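Local structure of Ras-3 from Cryphonectria parasitica (4KU4) at residues A[86-90]-A[135-139]. The protein belongs to the Ras family of small P-loop proteins and holds guanosine-5'-diphosphate in a pocket of its single mixed-sheet domain. Residues are numbered along the deposited sequence; the frame is centred on the assembly and turned at random.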
ATOM      1  N   ASN A  86      11.634  -2.407  -4.335  1.00 15.65           N
ATOM      2  CA  ASN A  86      10.251  -2.492  -4.809  1.00 10.97           C
ATOM      3  C   ASN A  86       9.905  -1.391  -5.820  1.00 15.42           C
ATOM      4  O   ASN A  86      10.513  -0.319  -5.821  1.00 14.31           O
ATOM      5  CB  ASN A  86       9.269  -2.493  -3.634  1.00 13.16           C
ATOM      6  CG  ASN A  86       9.284  -3.793  -2.869  1.00 14.67           C
ATOM      7  OD1 ASN A  86       8.596  -4.758  -3.234  1.00 19.66           O
ATOM      8  ND2 ASN A  86      10.053  -3.831  -1.797  1.00 11.83           N
ATOM      9  N   GLU A  87       8.923  -1.662  -6.679  1.00 10.64           N
ATOM     10  CA  GLU A  87       8.532  -0.745  -7.751  1.00 13.12           C
ATOM     11  C   GLU A  87       7.332   0.121  -7.355  1.00 13.00           C
ATOM     12  O   GLU A  87       7.249   1.294  -7.719  1.00 13.05           O
ATOM     13  CB  GLU A  87       8.210  -1.534  -9.042  1.00 11.83           C
ATOM     14  CG  GLU A  87       7.126  -0.895  -9.936  1.00 28.29           C
ATOM     15  CD  GLU A  87       6.704  -1.724 -11.180  1.00 35.99           C
ATOM     16  OE1 GLU A  87       6.181  -2.871 -11.040  1.00 28.91           O
ATOM     17  OE2 GLU A  87       6.857  -1.200 -12.311  1.00 29.99           O
ATOM     18  N   LEU A  88       6.403  -0.469  -6.608  1.00  9.05           N
ATOM     19  CA  LEU A  88       5.146   0.180  -6.290  1.00  9.16           C
ATOM     20  C   LEU A  88       4.955   0.141  -4.789  1.00  9.66           C
ATOM     21  O   LEU A  88       5.495  -0.735  -4.117  1.00 10.23           O
ATOM     22  CB  LEU A  88       3.991  -0.547  -6.969  1.00  7.95           C
ATOM     23  CG  LEU A  88       4.174  -0.866  -8.452  1.00  9.27           C
ATOM     24  CD1 LEU A  88       3.128  -1.868  -8.946  1.00 16.86           C
ATOM     25  CD2 LEU A  88       4.150   0.413  -9.300  1.00 11.95           C
ATOM     26  N   PHE A  89       4.161   1.072  -4.270  1.00  7.10           N
ATOM     27  CA  PHE A  89       4.039   1.265  -2.838  1.00  7.58           C
ATOM     28  C   PHE A  89       2.629   1.495  -2.329  1.00 11.50           C
ATOM     29  O   PHE A  89       1.856   2.267  -2.895  1.00  8.43           O
ATOM     30  CB  PHE A  89       4.941   2.423  -2.397  1.00  7.30           C
ATOM     31  CG  PHE A  89       6.394   2.173  -2.656  1.00 14.70           C
ATOM     32  CD1 PHE A  89       7.183   1.556  -1.697  1.00 13.33           C
ATOM     33  CD2 PHE A  89       6.961   2.511  -3.873  1.00 13.19           C
ATOM     34  CE1 PHE A  89       8.521   1.300  -1.929  1.00 15.09           C
ATOM     35  CE2 PHE A  89       8.305   2.261  -4.116  1.00 15.12           C
ATOM     36  CZ  PHE A  89       9.083   1.643  -3.138  1.00 15.41           C
ATOM     37  N   VAL A  90       2.318   0.812  -1.239  1.00  6.98           N
ATOM     38  CA  VAL A  90       1.070   0.997  -0.540  1.00  7.37           C
ATOM     39  C   VAL A  90       1.422   1.532   0.839  1.00  9.86           C
ATOM     40  O   VAL A  90       2.003   0.817   1.659  1.00  9.29           O
ATOM     41  CB  VAL A  90       0.322  -0.327  -0.418  1.00  6.59           C
ATOM     42  CG1 VAL A  90      -0.991  -0.132   0.342  1.00 10.96           C
ATOM     43  CG2 VAL A  90       0.070  -0.927  -1.817  1.00 10.67           C
ATOM     44  N   PHE A 135      10.624   7.247 -11.560  1.00 26.88           N
ATOM     45  CA  PHE A 135       9.561   7.046 -10.583  1.00 25.63           C
ATOM     46  C   PHE A 135       8.611   8.238 -10.578  1.00 24.32           C
ATOM     47  O   PHE A 135       9.026   9.375 -10.804  1.00 26.86           O
ATOM     48  CB  PHE A 135      10.156   6.838  -9.185  1.00 23.64           C
ATOM     49  CG  PHE A 135       9.171   6.329  -8.177  1.00 18.83           C
ATOM     50  CD1 PHE A 135       8.587   7.190  -7.270  1.00 19.09           C
ATOM     51  CD2 PHE A 135       8.811   4.992  -8.152  1.00 22.30           C
ATOM     52  CE1 PHE A 135       7.677   6.728  -6.344  1.00 17.89           C
ATOM     53  CE2 PHE A 135       7.889   4.525  -7.226  1.00 19.24           C
ATOM     54  CZ  PHE A 135       7.324   5.395  -6.326  1.00 13.95           C
ATOM     55  N   ALA A 136       7.335   7.969 -10.314  1.00 22.40           N
ATOM     56  CA  ALA A 136       6.320   9.014 -10.231  1.00 21.71           C
ATOM     57  C   ALA A 136       5.398   8.765  -9.036  1.00 15.15           C
ATOM     58  O   ALA A 136       5.197   7.619  -8.640  1.00 11.99           O
ATOM     59  CB  ALA A 136       5.510   9.066 -11.516  1.00 20.55           C
ATOM     60  N   PRO A 137       4.825   9.837  -8.468  1.00 15.36           N
ATOM     61  CA  PRO A 137       3.945   9.701  -7.302  1.00 13.65           C
ATOM     62  C   PRO A 137       2.738   8.806  -7.545  1.00 16.88           C
ATOM     63  O   PRO A 137       2.178   8.312  -6.573  1.00 12.71           O
ATOM     64  CB  PRO A 137       3.474  11.138  -7.041  1.00 17.43           C
ATOM     65  CG  PRO A 137       4.502  11.994  -7.640  1.00 22.76           C
ATOM     66  CD  PRO A 137       5.004  11.247  -8.853  1.00 16.93           C
ATOM     67  N   SER A 138       2.341   8.603  -8.801  1.00 13.75           N
ATOM     68  CA  SER A 138       1.201   7.734  -9.080  1.00 18.57           C
ATOM     69  C   SER A 138       1.502   6.256  -8.792  1.00 10.43           C
ATOM     70  O   SER A 138       0.591   5.433  -8.769  1.00 13.43           O
ATOM     71  CB  SER A 138       0.712   7.909 -10.528  1.00 18.43           C
ATOM     72  OG  SER A 138       1.749   7.631 -11.451  1.00 18.12           O
ATOM     73  N   LEU A 139       2.769   5.922  -8.553  1.00  8.13           N
ATOM     74  CA  LEU A 139       3.136   4.533  -8.252  1.00  9.60           C
ATOM     75  C   LEU A 139       2.978   4.244  -6.764  1.00 11.75           C
ATOM     76  O   LEU A 139       3.328   3.164  -6.272  1.00 11.52           O
ATOM     77  CB  LEU A 139       4.571   4.222  -8.719  1.00 12.62           C
ATOM     78  CG  LEU A 139       4.801   4.397 -10.226  1.00 19.54           C
ATOM     79  CD1 LEU A 139       6.158   3.898 -10.654  1.00 17.26           C
ATOM     80  CD2 LEU A 139       3.714   3.672 -11.004  1.00 17.20           C
TER
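Phe89 N donates to the carbonyl of Leu139, N to O 3.0 Å with an N-H...O angle of 156°, and this is the one hydrogen bond between 86-90 and 135-139. The same oxygen also receives a CA-H...O contact from Leu88 CA at 3.5 Å. Leu139 ends the short 3-10 turn 137-139, just before strand 140-145, and Phe89 also bonds through its backbone to Val141, so the bond to Leu139 O opens the parallel pairing of strands 88-94 and 140-145.

Two apolar pairs lie beside this backbone bond. Leu88 CD2 sits against Leu139, closest to its CD2 at 3.7 Å and also near CB. Leu139 touches Asp193 and Arg196 of helix 182-196 as well. The other pair is aromatic: the CD2-CE2 side of Phe89 meets CE2 and CZ of Phe135, the nearest approach being Phe89 CD2 to Phe135 CZ at 3.8 Å. The ring planes stand at 75° and the centroids 5.9 Å apart, an oblique contact. Both rings touch Lys115 of helix 98-118 and Val140. The Phe135 ring extends with CG anti to the backbone N (chi1 -167°), which brings its CE2-CZ side up to Phe89 and its CE2 to Glu87 O.

A polar-to-aromatic touch completes the set: Glu87 O lies in the plane of the Phe135 ring, at its edge, 3.3 Å from CE2. That places the carbonyl's partial negative charge against the slightly positive ring rim, probably a mildly favourable meeting.

Chemically, then, the directed backbone bond probably helps set how the chain enters strand 140-145 beside strand 88-94 of the Ras-type sheet, while the leucine and phenylalanine contacts pack beside that bond in two different directions, in a largely apolar setting.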